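Local structure of AxyAgu115A (Amphibacillus xylanus NBRC 15112, 6NPS) at residues A[665-675]-A[678-689]. The protein probably hydrolyses glycosidic bonds as a family GH115 alpha-glucuronidase, removing glucuronic acid side groups from arabinoglucuronoxylan. The protein carries 3 engineered substitutions. Residues are numbered along the deposited sequence; the frame is centred on the assembly and turned at random.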
loop_
_atom_site.group_PDB
_atom_site.type_symbol
_atom_site.label_atom_id
_atom_site.label_comp_id
_atom_site.label_asym_id
_atom_site.label_seq_id
_atom_site.Cartn_x
_atom_site.Cartn_y
_atom_site.Cartn_z
ATOM N N ARG A 665 16.954 0.480 18.902
ATOM C CA ARG A 665 15.552 0.513 19.244
ATOM C C ARG A 665 14.984 -0.897 19.203
ATOM O O ARG A 665 15.470 -1.784 18.476
ATOM C CB ARG A 665 14.786 1.424 18.260
ATOM C CG ARG A 665 15.214 2.860 18.248
ATOM C CD ARG A 665 14.998 3.580 16.847
ATOM N NE ARG A 665 13.758 3.131 16.193
ATOM C CZ ARG A 665 13.368 3.534 14.985
ATOM N NH1 ARG A 665 14.156 4.376 14.315
ATOM N NH2 ARG A 665 12.219 3.053 14.440
ATOM N N LEU A 666 13.908 -1.085 19.969
ATOM C CA LEU A 666 13.248 -2.366 20.080
ATOM C C LEU A 666 11.746 -2.153 19.987
ATOM O O LEU A 666 11.186 -1.293 20.679
ATOM C CB LEU A 666 13.595 -3.028 21.444
ATOM C CG LEU A 666 15.023 -3.542 21.594
ATOM C CD1 LEU A 666 15.185 -4.114 23.048
ATOM C CD2 LEU A 666 15.325 -4.617 20.552
ATOM N N LEU A 667 11.089 -2.962 19.188
ATOM C CA LEU A 667 9.649 -2.882 19.057
ATOM C C LEU A 667 9.020 -3.931 19.963
ATOM O O LEU A 667 9.388 -5.105 19.897
ATOM C CB LEU A 667 9.250 -3.096 17.591
ATOM C CG LEU A 667 7.738 -3.021 17.408
ATOM C CD1 LEU A 667 7.326 -1.537 17.524
ATOM C CD2 LEU A 667 7.332 -3.607 16.063
ATOM N N VAL A 668 8.087 -3.513 20.815
ATOM C CA VAL A 668 7.304 -4.440 21.631
ATOM C C VAL A 668 5.932 -4.616 20.992
ATOM O O VAL A 668 5.237 -3.626 20.734
ATOM C CB VAL A 668 7.167 -3.918 23.076
ATOM C CG1 VAL A 668 6.266 -4.844 23.915
ATOM C CG2 VAL A 668 8.534 -3.732 23.715
ATOM N N SER A 669 5.508 -5.867 20.765
ATOM C CA SER A 669 4.213 -6.092 20.141
ATOM C C SER A 669 3.450 -7.190 20.865
ATOM O O SER A 669 4.044 -8.141 21.375
ATOM C CB SER A 669 4.379 -6.432 18.646
ATOM O OG SER A 669 5.178 -7.595 18.442
ATOM N N ILE A 670 2.130 -7.044 20.924
ATOM C CA ILE A 670 1.271 -8.002 21.618
ATOM C C ILE A 670 0.892 -9.091 20.621
ATOM O O ILE A 670 0.337 -8.796 19.562
ATOM C CB ILE A 670 0.007 -7.320 22.166
ATOM C CG1 ILE A 670 0.361 -6.107 23.040
ATOM C CG2 ILE A 670 -0.893 -8.368 22.911
ATOM C CD1 ILE A 670 1.381 -6.450 24.129
ATOM N N ASP A 671 1.161 -10.348 20.944
ATOM C CA ASP A 671 0.937 -11.371 19.924
ATOM C C ASP A 671 -0.561 -11.501 19.637
ATOM O O ASP A 671 -1.394 -11.353 20.531
ATOM C CB ASP A 671 1.540 -12.699 20.370
ATOM C CG ASP A 671 3.070 -12.628 20.516
ATOM O OD1 ASP A 671 3.670 -11.570 20.221
ATOM O OD2 ASP A 671 3.674 -13.632 20.954
ATOM N N GLY A 672 -0.903 -11.739 18.368
ATOM C CA GLY A 672 -2.284 -11.872 17.956
ATOM C C GLY A 672 -3.019 -10.579 17.666
ATOM O O GLY A 672 -4.231 -10.630 17.408
ATOM N N THR A 673 -2.342 -9.423 17.713
ATOM C CA THR A 673 -2.952 -8.097 17.532
ATOM C C THR A 673 -1.982 -7.185 16.783
ATOM O O THR A 673 -0.806 -7.515 16.592
ATOM C CB THR A 673 -3.264 -7.399 18.879
ATOM O OG1 THR A 673 -2.037 -6.904 19.425
ATOM C CG2 THR A 673 -3.908 -8.355 19.931
ATOM N N GLU A 674 -2.453 -5.989 16.420
ATOM C CA GLU A 674 -1.597 -4.965 15.831
ATOM C C GLU A 674 -1.014 -4.013 16.861
ATOM O O GLU A 674 -0.373 -3.028 16.478
ATOM C CB GLU A 674 -2.385 -4.132 14.807
ATOM C CG GLU A 674 -2.941 -4.997 13.678
ATOM C CD GLU A 674 -3.763 -4.217 12.652
ATOM O OE1 GLU A 674 -4.956 -3.918 12.902
ATOM O OE2 GLU A 674 -3.204 -3.922 11.579
ATOM N N LEU A 675 -1.245 -4.258 18.139
ATOM C CA LEU A 675 -0.786 -3.342 19.178
ATOM C C LEU A 675 0.728 -3.405 19.306
ATOM O O LEU A 675 1.285 -4.474 19.525
ATOM C CB LEU A 675 -1.434 -3.704 20.514
ATOM C CG LEU A 675 -2.959 -3.552 20.573
ATOM C CD1 LEU A 675 -3.488 -4.372 21.732
ATOM C CD2 LEU A 675 -3.327 -2.091 20.716
ATOM N N GLU A 678 7.340 1.360 20.482
ATOM C CA GLU A 678 8.770 1.469 20.764
ATOM C C GLU A 678 9.085 2.145 22.091
ATOM O O GLU A 678 10.266 2.383 22.381
ATOM C CB GLU A 678 9.490 2.193 19.629
ATOM C CG GLU A 678 9.608 1.319 18.386
ATOM C CD GLU A 678 10.640 1.798 17.324
ATOM O OE1 GLU A 678 11.628 2.495 17.657
ATOM O OE2 GLU A 678 10.463 1.432 16.141
ATOM N N GLY A 679 8.071 2.461 22.898
ATOM C CA GLY A 679 8.316 3.016 24.216
ATOM C C GLY A 679 8.554 4.506 24.254
ATOM O O GLY A 679 9.127 5.004 25.224
ATOM N N SER A 680 8.113 5.251 23.228
ATOM C CA SER A 680 8.390 6.668 23.388
ATOM C C SER A 680 7.405 7.295 24.378
ATOM O O SER A 680 6.201 7.039 24.290
ATOM C CB SER A 680 8.263 7.414 22.033
ATOM O OG SER A 680 8.341 8.795 22.371
ATOM N N PRO A 681 7.866 8.162 25.280
ATOM C CA PRO A 681 6.914 8.930 26.100
ATOM C C PRO A 681 6.042 9.888 25.308
ATOM O O PRO A 681 5.044 10.390 25.857
ATOM C CB PRO A 681 7.817 9.727 27.054
ATOM C CG PRO A 681 9.208 9.303 26.770
ATOM C CD PRO A 681 9.255 8.624 25.484
ATOM N N TRP A 682 6.416 10.217 24.061
ATOM C CA TRP A 682 5.670 11.192 23.287
ATOM C C TRP A 682 4.519 10.580 22.514
ATOM O O TRP A 682 3.653 11.327 22.060
ATOM C CB TRP A 682 6.613 11.905 22.302
ATOM C CG TRP A 682 7.552 12.848 23.005
ATOM C CD1 TRP A 682 8.871 12.635 23.292
ATOM C CD2 TRP A 682 7.240 14.148 23.491
ATOM N NE1 TRP A 682 9.396 13.723 23.914
ATOM C CE2 TRP A 682 8.421 14.677 24.047
ATOM C CE3 TRP A 682 6.082 14.923 23.495
ATOM C CZ2 TRP A 682 8.479 15.951 24.630
ATOM C CZ3 TRP A 682 6.131 16.191 24.065
ATOM C CH2 TRP A 682 7.330 16.695 24.629
ATOM N N HIS A 683 4.511 9.261 22.335
ATOM C CA HIS A 683 3.513 8.568 21.523
ATOM C C HIS A 683 2.963 7.404 22.347
ATOM O O HIS A 683 3.027 7.400 23.575
ATOM C CB HIS A 683 4.151 8.179 20.181
ATOM C CG HIS A 683 4.852 9.339 19.548
ATOM N ND1 HIS A 683 4.160 10.379 18.965
ATOM C CD2 HIS A 683 6.159 9.692 19.515
ATOM C CE1 HIS A 683 5.017 11.302 18.555
ATOM N NE2 HIS A 683 6.236 10.902 18.863
ATOM N N VAL A 684 2.442 6.376 21.696
ATOM C CA VAL A 684 1.767 5.321 22.443
ATOM C C VAL A 684 2.803 4.401 23.087
ATOM O O VAL A 684 3.687 3.835 22.429
ATOM C CB VAL A 684 0.758 4.554 21.568
ATOM C CG1 VAL A 684 1.413 3.510 20.688
ATOM C CG2 VAL A 684 -0.306 3.875 22.465
ATOM N N ASN A 685 2.731 4.280 24.395
ATOM C CA ASN A 685 3.661 3.420 25.099
ATOM C C ASN A 685 2.957 2.520 26.125
ATOM O O ASN A 685 3.628 1.917 26.954
ATOM C CB ASN A 685 4.719 4.297 25.767
ATOM C CG ASN A 685 4.088 5.327 26.667
ATOM O OD1 ASN A 685 3.353 4.977 27.566
ATOM N ND2 ASN A 685 4.345 6.603 26.416
ATOM N N THR A 686 1.626 2.459 26.120
ATOM C CA THR A 686 0.873 1.548 26.976
ATOM C C THR A 686 0.011 0.676 26.078
ATOM O O THR A 686 -0.732 1.196 25.244
ATOM C CB THR A 686 0.022 2.314 28.009
ATOM O OG1 THR A 686 0.876 3.154 28.800
ATOM C CG2 THR A 686 -0.686 1.362 28.973
ATOM N N LEU A 687 0.133 -0.642 26.226
ATOM C CA LEU A 687 -0.526 -1.646 25.394
ATOM C C LEU A 687 -1.345 -2.618 26.246
ATOM O O LEU A 687 -0.853 -3.119 27.273
ATOM C CB LEU A 687 0.501 -2.446 24.595
ATOM C CG LEU A 687 1.465 -1.665 23.689
ATOM C CD1 LEU A 687 2.467 -2.648 23.065
ATOM C CD2 LEU A 687 0.747 -0.837 22.585
ATOM N N PRO A 688 -2.583 -2.915 25.849
ATOM C CA PRO A 688 -3.360 -3.946 26.558
ATOM C C PRO A 688 -3.129 -5.359 26.041
ATOM O O PRO A 688 -3.092 -5.621 24.839
ATOM C CB PRO A 688 -4.814 -3.521 26.300
ATOM C CG PRO A 688 -4.761 -2.845 24.948
ATOM C CD PRO A 688 -3.418 -2.106 24.943
ATOM N N LEU A 689 -2.998 -6.299 26.971
ATOM C CA LEU A 689 -2.862 -7.705 26.630
ATOM C C LEU A 689 -4.054 -8.387 27.279
ATOM O O LEU A 689 -4.114 -8.492 28.515
ATOM C CB LEU A 689 -1.540 -8.263 27.145
ATOM C CG LEU A 689 -1.248 -9.716 26.828
ATOM C CD1 LEU A 689 0.258 -9.922 26.828
ATOM C CD2 LEU A 689 -1.893 -10.583 27.887
HETATM O O HOH W 1 12.230 0.916 22.141
#
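Arg665 grips the carboxylate of Glu678 side-on, each nitrogen meeting its own oxygen through that oxygen's syn lone pair. Arg665 NH2 reaches Glu678 OE2 at 2.9 Å in a nearly straight bond (168°), within the guanidinium plane, whereas Arg665 NE meets Glu678 OE1 at 2.7 Å in a more bent bond (139°), OE1 standing out of that plane. A bend at chi3 (37°) brings the arginine head round to the carboxylate, and Leu667 CD1 packs on Glu678 CG at 3.8 Å. Replacing Arg665 by alanine is likely to leave the buried carboxylate of Glu678 without its countercharge and free to turn. A water donates to both Leu666 O and Glu678 O, linking the backbones.

Farther along, apolar Ile670, Leu675 and Leu687 suit the interface between two beta-sheets. The side chains of Ile670 and Leu687 run alongside in opposite senses, Ile670 CG1 lying 4.0 Å from Leu687 CB, while Leu687 CD2 reaches Leu675 CB at 4.2 Å. The Leu675 side chain lies at about a right angle to that of Pro688. Strands 666-670 and 686-688 belong to different sheets of this beta-sandwich, so apolar side chains join the layers here, while an ion pair, its Arg665 NH2 also bonded to Asn650 O of the second subunit, pins the other end at the subunit interface.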